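Local coordinates for putative alpha-L-fucosidase (Bacteroides thetaiotaomicron VPI-5482, PDB 3GZA), which probably hydrolyses alpha-L-fucosidic linkages, releasing fucose from glycans, as a glycoside hydrolase family 29 enzyme with a TIM-barrel-type catalytic domain, at residues A24-Y28 with W64-A68; H27-V32 with E282-E286; A76-A80 with I110-F114; T81-G85 with W133-L137. All coordinates share one frame. Residues are numbered along the deposited sequence.

Contact 1: residues A24-Y28 with W64-A68; sequences AVFHY and WVQAA. With EDO (1,2-ethanediol), chain D.
In this TIM-barrel-type domain, helix 61-69 packs on the outer side of the parallel strands, and here it meets strand 22-26. Residues 24-26 are extended, while His27 and Tyr28 lead into the loop that follows; residues 64-68 are helical, with Ala68 N hydrogen-bonded to Trp64 O at 3.1 Å. The strand and helix segments run roughly antiparallel, at 149° and 10.0 Å between axes, which sets Ala24 opposite Ala68 (CA-CA 6.4 Å) and Phe26 opposite Trp64 (8.5 Å).

Trp64, at the start of the helical segment, has chi1 -64° (m) and chi2 15°, so its indole extends past Phe26 to Tyr28. Its six-membered ring lies 5.5 Å from the Phe26 ring, centroid to centroid; the planes are near parallel (21°) but slid apart, so overlap is slight. Phe26, also m, brings CE2 to 3.7 Å from Trp64 CB and CZ to 3.5 Å from Trp64 O. The far edge of the indole points at the face of Tyr28 in a T-shaped pair, centroids 5.5 Å apart and planes at 75°, completing an aromatic cluster. Trp64 NE1 and Tyr28 OH hydrogen-bond Gly323 O and Asp320 O, respectively.

One turn on, at Ala68, the backbones approach most closely, methyl facing methyl: Ala68 CB sits at the edge of the Phe26 ring, 4.0 Å from Phe26 CZ, and 3.9 Å from Ala24 CB.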
loop_
_atom_site.group_PDB
_atom_site.type_symbol
_atom_site.label_atom_id
_atom_site.label_comp_id
_atom_site.label_asym_id
_atom_site.label_seq_id
_atom_site.Cartn_x
_atom_site.Cartn_y
_atom_site.Cartn_z
ATOM N N ALA A 24 -25.945 13.088 -8.010
ATOM C CA ALA A 24 -25.073 13.483 -6.923
ATOM C C ALA A 24 -23.757 12.728 -6.971
ATOM O O ALA A 24 -23.703 11.555 -7.367
ATOM C CB ALA A 24 -25.746 13.212 -5.566
ATOM N N VAL A 25 -22.692 13.393 -6.550
ATOM C CA VAL A 25 -21.382 12.750 -6.353
ATOM C C VAL A 25 -21.044 12.936 -4.828
ATOM O O VAL A 25 -21.199 14.013 -4.234
ATOM C CB VAL A 25 -20.257 13.267 -7.273
ATOM C CG1 VAL A 25 -19.982 14.759 -7.027
ATOM C CG2 VAL A 25 -18.991 12.384 -7.106
ATOM N N PHE A 26 -20.612 11.851 -4.193
ATOM C CA PHE A 26 -20.240 11.803 -2.807
ATOM C C PHE A 26 -18.736 11.602 -2.722
ATOM O O PHE A 26 -18.256 10.564 -3.191
ATOM C CB PHE A 26 -20.934 10.628 -2.078
ATOM C CG PHE A 26 -22.439 10.726 -2.024
ATOM C CD1 PHE A 26 -23.209 10.322 -3.119
ATOM C CD2 PHE A 26 -23.062 11.290 -0.940
ATOM C CE1 PHE A 26 -24.612 10.453 -3.048
ATOM C CE2 PHE A 26 -24.418 11.367 -0.879
ATOM C CZ PHE A 26 -25.197 10.955 -1.955
ATOM N N HIS A 27 -18.018 12.609 -2.228
ATOM C CA HIS A 27 -16.584 12.533 -2.001
ATOM C C HIS A 27 -16.308 12.078 -0.569
ATOM O O HIS A 27 -16.872 12.627 0.380
ATOM C CB HIS A 27 -15.906 13.881 -2.251
ATOM C CG HIS A 27 -15.797 14.257 -3.697
ATOM N ND1 HIS A 27 -16.867 14.700 -4.456
ATOM C CD2 HIS A 27 -14.732 14.254 -4.516
ATOM C CE1 HIS A 27 -16.444 14.950 -5.687
ATOM N NE2 HIS A 27 -15.148 14.694 -5.747
ATOM N N TYR A 28 -15.449 11.066 -0.404
ATOM C CA TYR A 28 -15.112 10.536 0.895
ATOM C C TYR A 28 -13.717 9.928 0.781
ATOM O O TYR A 28 -13.457 9.182 -0.168
ATOM C CB TYR A 28 -16.167 9.504 1.275
ATOM C CG TYR A 28 -16.492 9.318 2.740
ATOM C CD1 TYR A 28 -16.777 10.418 3.508
ATOM C CD2 TYR A 28 -16.595 8.061 3.285
ATOM C CE1 TYR A 28 -17.165 10.272 4.820
ATOM C CE2 TYR A 28 -16.961 7.898 4.597
ATOM C CZ TYR A 28 -17.285 8.998 5.327
ATOM O OH TYR A 28 -17.715 8.883 6.624
ATOM N N TRP A 64 -27.568 8.508 2.823
ATOM C CA TRP A 64 -26.942 9.315 1.750
ATOM C C TRP A 64 -27.829 9.361 0.490
ATOM O O TRP A 64 -28.097 10.419 -0.070
ATOM C CB TRP A 64 -25.632 8.671 1.324
ATOM C CG TRP A 64 -24.543 8.578 2.318
ATOM C CD1 TRP A 64 -24.631 8.739 3.681
ATOM C CD2 TRP A 64 -23.228 8.146 2.057
ATOM N NE1 TRP A 64 -23.391 8.490 4.248
ATOM C CE2 TRP A 64 -22.530 8.091 3.277
ATOM C CE3 TRP A 64 -22.544 7.827 0.879
ATOM C CZ2 TRP A 64 -21.162 7.732 3.356
ATOM C CZ3 TRP A 64 -21.192 7.463 0.961
ATOM C CH2 TRP A 64 -20.530 7.419 2.188
ATOM N N VAL A 65 -28.277 8.186 0.052
ATOM C CA VAL A 65 -29.052 8.048 -1.137
ATOM C C VAL A 65 -30.409 8.709 -0.967
ATOM O O VAL A 65 -30.895 9.399 -1.857
ATOM C CB VAL A 65 -29.148 6.570 -1.566
ATOM C CG1 VAL A 65 -30.121 6.387 -2.745
ATOM C CG2 VAL A 65 -27.750 6.080 -1.950
ATOM N N GLN A 66 -31.046 8.547 0.178
ATOM C CA GLN A 66 -32.325 9.199 0.368
ATOM C C GLN A 66 -32.191 10.695 0.369
ATOM O O GLN A 66 -33.072 11.394 -0.100
ATOM C CB GLN A 66 -32.944 8.780 1.703
ATOM C CG GLN A 66 -33.454 7.355 1.677
ATOM C CD GLN A 66 -33.924 6.889 3.022
ATOM O OE1 GLN A 66 -33.122 6.675 3.956
ATOM N NE2 GLN A 66 -35.220 6.724 3.136
ATOM N N ALA A 67 -31.089 11.193 0.913
ATOM C CA ALA A 67 -30.875 12.636 0.966
ATOM C C ALA A 67 -30.770 13.205 -0.456
ATOM O O ALA A 67 -31.401 14.198 -0.775
ATOM C CB ALA A 67 -29.615 12.996 1.751
ATOM N N ALA A 68 -30.035 12.520 -1.324
ATOM C CA ALA A 68 -29.851 12.942 -2.741
ATOM C C ALA A 68 -31.176 12.816 -3.516
ATOM O O ALA A 68 -31.557 13.655 -4.339
ATOM C CB ALA A 68 -28.787 12.087 -3.351
HETATM C C1 EDO D . -14.468 17.058 -7.847
HETATM O O1 EDO D . -13.810 15.786 -7.859
HETATM C C2 EDO D . -15.414 17.014 -9.004
HETATM O O2 EDO D . -14.650 17.112 -10.189
#

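Contact 2: residues H27-V32 with E282-E286; sequences HYDLHV and EWFWE. With NA (sodium ion), chain G; EDO (1,2-ethanediol), chain D.
Two irregular loops meet here, with His27 CA 5.7 Å from Phe284 CA and Val32 CA 5.9 Å from Trp285 CA; residues 30-32 form a 3-10 turn. Aromatic contacts centre on Phe284 (m), held between two histidines. The edges of His27 (m) and His31 (p) point at its opposite faces, with centroids 5.2 and 4.4 Å away. CH-pi contacts add His27 CB, 3.8 Å from the Phe284 centroid, and Trp283 CB, 4.1 Å from the His27 centroid. Val32 CG2 packs 3.8 Å from Phe284 CD1.

Waters make the polar links: one joins His27 ND1 (2.7 Å) to Trp283 O (2.8 Å), another His27 O (2.8 Å) to Trp285 N (2.9 Å). His27 NE2 hydrogen-bonds O1 of a 1,2-ethanediol at 2.7 Å.

Sodium is bound by His31 O at 2.4 Å and three waters, one also bonding Trp285 O (2.9 Å), another weakly (3.3 Å); Asp34 and Ile36 complete the site. Loops meeting beyond strands 22-26 and 264-273 are typical of the C-terminal mouth of a TIM-type barrel.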
loop_
_atom_site.group_PDB
_atom_site.type_symbol
_atom_site.label_atom_id
_atom_site.label_comp_id
_atom_site.label_asym_id
_atom_site.label_seq_id
_atom_site.Cartn_x
_atom_site.Cartn_y
_atom_site.Cartn_z
ATOM N N HIS A 27 -18.018 12.609 -2.228
ATOM C CA HIS A 27 -16.584 12.533 -2.001
ATOM C C HIS A 27 -16.308 12.078 -0.569
ATOM O O HIS A 27 -16.872 12.627 0.380
ATOM C CB HIS A 27 -15.906 13.881 -2.251
ATOM C CG HIS A 27 -15.797 14.257 -3.697
ATOM N ND1 HIS A 27 -16.867 14.700 -4.456
ATOM C CD2 HIS A 27 -14.732 14.254 -4.516
ATOM C CE1 HIS A 27 -16.444 14.950 -5.687
ATOM N NE2 HIS A 27 -15.148 14.694 -5.747
ATOM N N TYR A 28 -15.449 11.066 -0.404
ATOM C CA TYR A 28 -15.112 10.536 0.895
ATOM C C TYR A 28 -13.717 9.928 0.781
ATOM O O TYR A 28 -13.457 9.182 -0.168
ATOM C CB TYR A 28 -16.167 9.504 1.275
ATOM C CG TYR A 28 -16.492 9.318 2.740
ATOM C CD1 TYR A 28 -16.777 10.418 3.508
ATOM C CD2 TYR A 28 -16.595 8.061 3.285
ATOM C CE1 TYR A 28 -17.165 10.272 4.820
ATOM C CE2 TYR A 28 -16.961 7.898 4.597
ATOM C CZ TYR A 28 -17.285 8.998 5.327
ATOM O OH TYR A 28 -17.715 8.883 6.624
ATOM N N ASP A 29 -12.831 10.309 1.661
ATOM C CA ASP A 29 -11.475 9.800 1.700
ATOM C C ASP A 29 -10.963 10.009 3.114
ATOM O O ASP A 29 -11.653 10.583 3.957
ATOM C CB ASP A 29 -10.631 10.493 0.604
ATOM C CG ASP A 29 -9.350 9.739 0.215
ATOM O OD1 ASP A 29 -8.851 8.867 1.009
ATOM O OD2 ASP A 29 -8.833 10.057 -0.892
ATOM N N LEU A 30 -9.727 9.549 3.380
ATOM C CA LEU A 30 -9.232 9.511 4.770
ATOM C C LEU A 30 -9.190 10.843 5.497
ATOM O O LEU A 30 -9.411 10.909 6.717
ATOM C CB LEU A 30 -7.833 8.875 4.774
ATOM C CG LEU A 30 -7.741 7.438 4.257
ATOM C CD1 LEU A 30 -6.255 7.065 4.016
ATOM C CD2 LEU A 30 -8.447 6.426 5.208
ATOM N N HIS A 31 -8.875 11.910 4.792
ATOM C CA HIS A 31 -8.708 13.222 5.377
ATOM C C HIS A 31 -10.022 13.828 5.863
ATOM O O HIS A 31 -9.981 14.833 6.575
ATOM C CB HIS A 31 -8.011 14.187 4.401
ATOM C CG HIS A 31 -8.668 14.282 3.072
ATOM N ND1 HIS A 31 -9.834 15.005 2.855
ATOM C CD2 HIS A 31 -8.382 13.670 1.897
ATOM C CE1 HIS A 31 -10.182 14.877 1.590
ATOM N NE2 HIS A 31 -9.323 14.074 0.986
ATOM N N VAL A 32 -11.178 13.267 5.494
ATOM C CA VAL A 32 -12.422 13.734 6.093
ATOM C C VAL A 32 -12.421 13.592 7.624
ATOM O O VAL A 32 -13.090 14.353 8.359
ATOM C CB VAL A 32 -13.616 12.984 5.488
ATOM C CG1 VAL A 32 -14.891 13.161 6.308
ATOM C CG2 VAL A 32 -13.809 13.379 4.006
ATOM N N GLU A 282 -16.616 23.477 -1.304
ATOM C CA GLU A 282 -16.099 22.276 -0.682
ATOM C C GLU A 282 -16.718 20.978 -1.179
ATOM O O GLU A 282 -17.882 20.736 -0.937
ATOM C CB GLU A 282 -16.294 22.357 0.829
ATOM C CG GLU A 282 -15.793 23.665 1.402
ATOM C CD GLU A 282 -14.384 24.085 0.964
ATOM O OE1 GLU A 282 -13.392 23.329 1.164
ATOM O OE2 GLU A 282 -14.225 25.242 0.509
ATOM N N TRP A 283 -15.905 20.147 -1.839
ATOM C CA TRP A 283 -16.359 18.856 -2.322
ATOM C C TRP A 283 -16.337 17.817 -1.196
ATOM O O TRP A 283 -16.987 16.781 -1.287
ATOM C CB TRP A 283 -15.503 18.392 -3.486
ATOM C CG TRP A 283 -15.709 19.165 -4.736
ATOM C CD1 TRP A 283 -14.912 20.136 -5.211
ATOM C CD2 TRP A 283 -16.806 19.049 -5.669
ATOM N NE1 TRP A 283 -15.414 20.629 -6.395
ATOM C CE2 TRP A 283 -16.590 19.989 -6.684
ATOM C CE3 TRP A 283 -17.916 18.209 -5.755
ATOM C CZ2 TRP A 283 -17.439 20.126 -7.794
ATOM C CZ3 TRP A 283 -18.790 18.389 -6.797
ATOM C CH2 TRP A 283 -18.524 19.296 -7.835
ATOM N N PHE A 284 -15.544 18.061 -0.175
ATOM C CA PHE A 284 -15.445 17.185 1.020
ATOM C C PHE A 284 -15.980 17.811 2.299
ATOM O O PHE A 284 -16.011 19.044 2.461
ATOM C CB PHE A 284 -13.955 16.840 1.289
ATOM C CG PHE A 284 -13.324 15.901 0.294
ATOM C CD1 PHE A 284 -13.484 14.546 0.453
ATOM C CD2 PHE A 284 -12.553 16.368 -0.765
ATOM C CE1 PHE A 284 -12.850 13.655 -0.416
ATOM C CE2 PHE A 284 -11.970 15.504 -1.632
ATOM C CZ PHE A 284 -12.150 14.127 -1.485
ATOM N N TRP A 285 -16.393 16.945 3.209
ATOM C CA TRP A 285 -16.769 17.380 4.546
ATOM C C TRP A 285 -15.531 17.883 5.257
ATOM O O TRP A 285 -14.503 17.222 5.291
ATOM C CB TRP A 285 -17.402 16.246 5.341
ATOM C CG TRP A 285 -18.000 16.762 6.606
ATOM C CD1 TRP A 285 -19.300 17.176 6.791
ATOM C CD2 TRP A 285 -17.324 17.020 7.857
ATOM N NE1 TRP A 285 -19.463 17.650 8.065
ATOM C CE2 TRP A 285 -18.276 17.551 8.738
ATOM C CE3 TRP A 285 -16.009 16.831 8.318
ATOM C CZ2 TRP A 285 -17.955 17.928 10.034
ATOM C CZ3 TRP A 285 -15.701 17.231 9.618
ATOM C CH2 TRP A 285 -16.690 17.741 10.455
ATOM N N GLU A 286 -15.674 19.033 5.893
ATOM C CA GLU A 286 -14.649 19.709 6.662
ATOM C C GLU A 286 -15.352 20.317 7.872
ATOM O O GLU A 286 -16.555 20.576 7.836
ATOM C CB GLU A 286 -13.964 20.806 5.841
ATOM C CG GLU A 286 -13.286 20.309 4.638
ATOM C CD GLU A 286 -12.998 21.398 3.696
ATOM O OE1 GLU A 286 -12.067 22.158 3.945
ATOM O OE2 GLU A 286 -13.694 21.476 2.663
HETATM NA NA NA G . -10.222 17.197 6.703
HETATM C C1 EDO D . -14.468 17.058 -7.847
HETATM O O1 EDO D . -13.810 15.786 -7.859
HETATM C C2 EDO D . -15.414 17.014 -9.004
HETATM O O2 EDO D . -14.650 17.112 -10.189
HETATM O O HOH W 1 -18.892 15.944 -3.092
HETATM O O HOH W 2 -17.129 14.188 2.670
HETATM O O HOH W 3 -11.279 16.974 4.492
HETATM O O HOH W 4 -12.512 17.016 7.400
HETATM O O HOH W 5 -7.936 17.695 5.648
#

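Contact 3: residues A76-A80 with I110-F114; sequences AVLTA and IVRDF
Leu78 and Phe114 carry most of this interface. Residues 76-79 are an extended strand and 110-114 the first turn and more of a helix, with Phe114 N hydrogen-bonded to Ile110 O at 2.8 Å. The two segments run almost exactly antiparallel, 174° between directions and 9.6 Å between axes, and Ala80 lies nearest Val111 (CA-CA 6.6 Å).

Phe114 takes a t rotamer with chi2 near 83°, which reaches its ring back to the strand. One face receives Leu78 CB, 3.7 Å from the ring centroid and only 10° off the normal, a well-centred CH-pi contact. The ring edge meets the backbone, Phe114 CE2 lying 3.4 Å from Ala76 O, while Phe114 CZ touches Ala76 CB at 3.7 Å. Leu78 (t, p) extends toward the helix, setting CD2 3.8 Å from Ile110 CG2 and 4.1 Å from Val111 CG2. Val111, also t, turns CG2 onto Ala80 CB at 4.0 Å. Val77 and Thr79 point their CA-CB bonds the other way; Thr79 OG1 hydrogen-bonds Tyr28 N.

Strand 75-79 then continues through a long loop into helix 110-121, which covers it from outside: the strand-loop-helix repeat from which such a barrel is built.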
loop_
_atom_site.group_PDB
_atom_site.type_symbol
_atom_site.label_atom_id
_atom_site.label_comp_id
_atom_site.label_asym_id
_atom_site.label_seq_id
_atom_site.Cartn_x
_atom_site.Cartn_y
_atom_site.Cartn_z
ATOM N N ALA A 76 -26.331 8.467 -8.527
ATOM C CA ALA A 76 -25.454 8.849 -7.388
ATOM C C ALA A 76 -24.124 8.117 -7.614
ATOM O O ALA A 76 -24.109 6.955 -7.979
ATOM C CB ALA A 76 -26.081 8.475 -6.016
ATOM N N VAL A 77 -23.050 8.847 -7.394
ATOM C CA VAL A 77 -21.679 8.390 -7.639
ATOM C C VAL A 77 -20.861 8.525 -6.375
ATOM O O VAL A 77 -20.958 9.519 -5.668
ATOM C CB VAL A 77 -21.068 9.257 -8.775
ATOM C CG1 VAL A 77 -19.627 8.841 -9.137
ATOM C CG2 VAL A 77 -21.966 9.248 -10.038
ATOM N N LEU A 78 -20.007 7.535 -6.100
ATOM C CA LEU A 78 -19.104 7.550 -4.967
ATOM C C LEU A 78 -17.658 7.475 -5.384
ATOM O O LEU A 78 -17.324 6.743 -6.295
ATOM C CB LEU A 78 -19.380 6.306 -4.083
ATOM C CG LEU A 78 -18.441 6.081 -2.901
ATOM C CD1 LEU A 78 -18.448 7.256 -1.882
ATOM C CD2 LEU A 78 -18.711 4.723 -2.152
ATOM N N THR A 79 -16.812 8.288 -4.751
ATOM C CA THR A 79 -15.381 8.232 -4.961
ATOM C C THR A 79 -14.814 6.955 -4.343
ATOM O O THR A 79 -14.596 6.877 -3.120
ATOM C CB THR A 79 -14.660 9.442 -4.362
ATOM O OG1 THR A 79 -14.926 9.484 -2.962
ATOM C CG2 THR A 79 -15.116 10.759 -4.990
ATOM N N ALA A 80 -14.576 5.941 -5.157
ATOM C CA ALA A 80 -13.923 4.735 -4.702
ATOM C C ALA A 80 -12.491 4.997 -4.287
ATOM O O ALA A 80 -11.999 4.388 -3.336
ATOM C CB ALA A 80 -13.973 3.663 -5.782
ATOM N N ILE A 110 -17.643 -0.004 1.306
ATOM C CA ILE A 110 -18.566 1.093 1.212
ATOM C C ILE A 110 -19.098 1.226 -0.213
ATOM O O ILE A 110 -20.231 1.654 -0.390
ATOM C CB ILE A 110 -17.918 2.391 1.695
ATOM C CG1 ILE A 110 -17.589 2.246 3.180
ATOM C CG2 ILE A 110 -18.849 3.635 1.473
ATOM C CD1 ILE A 110 -16.784 3.408 3.760
ATOM N N VAL A 111 -18.306 0.834 -1.216
ATOM C CA VAL A 111 -18.809 0.816 -2.595
ATOM C C VAL A 111 -20.000 -0.146 -2.675
ATOM O O VAL A 111 -21.030 0.159 -3.295
ATOM C CB VAL A 111 -17.696 0.450 -3.589
ATOM C CG1 VAL A 111 -18.296 0.286 -5.001
ATOM C CG2 VAL A 111 -16.583 1.518 -3.583
ATOM N N ARG A 112 -19.892 -1.297 -2.027
ATOM C CA ARG A 112 -20.999 -2.255 -2.025
ATOM C C ARG A 112 -22.232 -1.709 -1.305
ATOM O O ARG A 112 -23.356 -1.782 -1.787
ATOM C CB ARG A 112 -20.585 -3.572 -1.443
ATOM C CG ARG A 112 -21.706 -4.578 -1.665
ATOM C CD ARG A 112 -21.334 -6.010 -1.575
ATOM N NE ARG A 112 -20.159 -6.359 -2.333
ATOM C CZ ARG A 112 -20.120 -6.507 -3.673
ATOM N NH1 ARG A 112 -21.196 -6.341 -4.418
ATOM N NH2 ARG A 112 -18.978 -6.862 -4.251
ATOM N N ASP A 113 -22.010 -1.184 -0.105
ATOM C CA ASP A 113 -23.110 -0.587 0.648
ATOM C C ASP A 113 -23.805 0.436 -0.267
ATOM O O ASP A 113 -25.035 0.470 -0.389
ATOM C CB ASP A 113 -22.581 0.162 1.856
ATOM C CG ASP A 113 -22.202 -0.709 3.035
ATOM O OD1 ASP A 113 -22.028 -1.928 2.925
ATOM O OD2 ASP A 113 -22.054 -0.088 4.104
ATOM N N PHE A 114 -23.004 1.264 -0.911
ATOM C CA PHE A 114 -23.482 2.370 -1.744
ATOM C C PHE A 114 -24.267 1.965 -2.949
ATOM O O PHE A 114 -25.391 2.466 -3.163
ATOM C CB PHE A 114 -22.274 3.196 -2.182
ATOM C CG PHE A 114 -22.626 4.406 -2.976
ATOM C CD1 PHE A 114 -22.993 5.552 -2.351
ATOM C CD2 PHE A 114 -22.559 4.408 -4.355
ATOM C CE1 PHE A 114 -23.348 6.673 -3.068
ATOM C CE2 PHE A 114 -22.874 5.573 -5.085
ATOM C CZ PHE A 114 -23.268 6.680 -4.438
#

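Contact 4: residues T81-G85 with W133-L137; sequences THETG and WNSLL
These are two loops of the TIM-type barrel, extending beyond neighbouring parallel strands 75-79 and 124-129 and joined mainly through their backbones. Glu83 and Trp133 bury the largest areas. Their CA atoms are 4.9 Å apart, with Glu83 CA making a CA-H...O contact to Trp133 O at 3.5 Å. The Glu83 side chain (m, t) runs beside the indole, CG 3.9 Å from Trp133 CD1, before its carboxylate reaches Tyr38 and Arg44; Arg44 also makes a cation-pi contact with Trp133. Glu83 O accepts from Ser135 N at 3.0 Å, and a water joins His82 O (2.8 Å) to Trp133 N (3.0 Å).

Thr84, next in buried area, points its CA-CB bond away overall; OG1 hydrogen-bonds Asp29 OD1, while its carbonyl O takes a weak, 3.4 Å hydrogen bond from Leu136 N. Gly85 follows with phi 96° and psi -10°; a CB there would jam against the preceding carbonyl and clash with Asn134 OD1. Lacking a side chain, Gly85 brings CA within 4.6 Å of Asn134 CA. Leu136 packs on Trp157 of the second subunit.

Asn134 (t) forms an Asx motif, OD1 accepting from Leu137 N at 2.9 Å, while a water links its ND2 (3.1 Å) to Gly85 O (2.7 Å).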
loop_
_atom_site.group_PDB
_atom_site.type_symbol
_atom_site.label_atom_id
_atom_site.label_comp_id
_atom_site.label_asym_id
_atom_site.label_seq_id
_atom_site.Cartn_x
_atom_site.Cartn_y
_atom_site.Cartn_z
ATOM N N THR A 81 -11.817 5.828 -5.060
ATOM C CA THR A 81 -10.513 6.430 -4.694
ATOM C C THR A 81 -10.570 7.910 -5.115
ATOM O O THR A 81 -11.456 8.327 -5.892
ATOM C CB THR A 81 -9.297 5.878 -5.405
ATOM O OG1 THR A 81 -9.409 6.123 -6.841
ATOM C CG2 THR A 81 -9.121 4.362 -5.139
ATOM N N HIS A 82 -9.627 8.689 -4.587
ATOM C CA HIS A 82 -9.541 10.089 -4.886
ATOM C C HIS A 82 -8.068 10.447 -5.025
ATOM O O HIS A 82 -7.496 10.202 -6.090
ATOM C CB HIS A 82 -10.385 10.951 -3.945
ATOM C CG HIS A 82 -10.451 12.374 -4.354
ATOM N ND1 HIS A 82 -9.698 13.342 -3.754
ATOM C CD2 HIS A 82 -11.160 12.992 -5.329
ATOM C CE1 HIS A 82 -9.937 14.508 -4.328
ATOM N NE2 HIS A 82 -10.810 14.324 -5.313
ATOM N N GLU A 83 -7.426 11.011 -3.988
ATOM C CA GLU A 83 -6.045 11.419 -4.056
ATOM C C GLU A 83 -5.098 10.710 -3.102
ATOM O O GLU A 83 -3.911 10.686 -3.356
ATOM C CB GLU A 83 -5.929 12.921 -3.759
ATOM C CG GLU A 83 -6.559 13.826 -4.841
ATOM C CD GLU A 83 -6.798 15.250 -4.368
ATOM O OE1 GLU A 83 -6.832 15.504 -3.128
ATOM O OE2 GLU A 83 -7.043 16.101 -5.228
ATOM N N THR A 84 -5.586 10.122 -2.016
ATOM C CA THR A 84 -4.662 9.517 -1.039
ATOM C C THR A 84 -4.147 8.168 -1.505
ATOM O O THR A 84 -3.150 7.687 -1.000
ATOM C CB THR A 84 -5.291 9.317 0.341
ATOM O OG1 THR A 84 -6.289 8.281 0.280
ATOM C CG2 THR A 84 -5.877 10.641 0.909
ATOM N N GLY A 85 -4.882 7.573 -2.432
ATOM C CA GLY A 85 -4.670 6.222 -2.876
ATOM C C GLY A 85 -5.548 5.211 -2.170
ATOM O O GLY A 85 -5.551 4.063 -2.614
ATOM N N TRP A 133 -3.782 11.310 -9.054
ATOM C CA TRP A 133 -2.988 11.604 -7.869
ATOM C C TRP A 133 -3.090 10.414 -6.911
ATOM O O TRP A 133 -4.175 9.887 -6.642
ATOM C CB TRP A 133 -3.519 12.856 -7.142
ATOM C CG TRP A 133 -3.957 13.941 -8.068
ATOM C CD1 TRP A 133 -5.235 14.163 -8.493
ATOM C CD2 TRP A 133 -3.129 14.916 -8.732
ATOM N NE1 TRP A 133 -5.250 15.205 -9.398
ATOM C CE2 TRP A 133 -3.980 15.693 -9.552
ATOM C CE3 TRP A 133 -1.770 15.238 -8.690
ATOM C CZ2 TRP A 133 -3.502 16.747 -10.318
ATOM C CZ3 TRP A 133 -1.291 16.285 -9.463
ATOM C CH2 TRP A 133 -2.175 17.019 -10.292
ATOM N N ASN A 134 -1.945 9.946 -6.401
ATOM C CA ASN A 134 -1.917 8.893 -5.386
ATOM C C ASN A 134 -0.744 9.205 -4.499
ATOM O O ASN A 134 0.425 9.034 -4.889
ATOM C CB ASN A 134 -1.786 7.528 -6.044
ATOM C CG ASN A 134 -1.839 6.398 -5.051
ATOM O OD1 ASN A 134 -1.306 6.522 -3.907
ATOM N ND2 ASN A 134 -2.512 5.268 -5.449
ATOM N N SER A 135 -1.045 9.808 -3.353
ATOM C CA SER A 135 0.015 10.256 -2.471
ATOM C C SER A 135 0.837 9.100 -1.919
ATOM O O SER A 135 2.046 9.194 -1.822
ATOM C CB SER A 135 -0.526 11.103 -1.338
ATOM O OG SER A 135 -1.401 10.377 -0.514
ATOM N N LEU A 136 0.179 8.002 -1.606
ATOM C CA LEU A 136 0.922 6.862 -1.032
ATOM C C LEU A 136 1.946 6.334 -2.012
ATOM O O LEU A 136 3.088 6.051 -1.623
ATOM C CB LEU A 136 -0.035 5.703 -0.672
ATOM C CG LEU A 136 0.683 4.524 -0.028
ATOM C CD1 LEU A 136 1.228 4.850 1.398
ATOM C CD2 LEU A 136 -0.306 3.327 -0.095
ATOM N N LEU A 137 1.519 6.106 -3.262
ATOM C CA LEU A 137 2.307 5.454 -4.288
ATOM C C LEU A 137 3.186 6.349 -5.112
ATOM O O LEU A 137 3.927 5.868 -5.936
ATOM C CB LEU A 137 1.430 4.616 -5.206
ATOM C CG LEU A 137 0.629 3.506 -4.508
ATOM C CD1 LEU A 137 -0.115 2.737 -5.572
ATOM C CD2 LEU A 137 1.541 2.551 -3.682
HETATM O O HOH W 6 -6.771 11.174 -8.662
HETATM O O HOH W 7 -3.174 3.031 -3.456
#

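In the fold
All four contacts belong to the TIM-barrel-type domain. Contacts 1 and 3, centres about 9 Å apart, lie on adjacent parallel strands 22-26 and 75-79, probably hydrogen-bonded through Phe26 N and Val77 O (2.8 Å), and each backs its strand with a helix. Contacts 2 and 4, centres about 14 Å apart, join loops after strands 22-26 and 264-273 and after 75-79 and 124-129, respectively; Asp29 OD1 and Thr84 OG1 meet at 2.7 Å. Contact 1 shares His27 and Tyr28 with contact 2, whose chain closure spans contacts 3 and 4. Contact 3 alternates with contact 4 in sequence, their centres about 17 Å apart. Barrel wall thus passes into the loop-built mouth, where this fold's active sites lie.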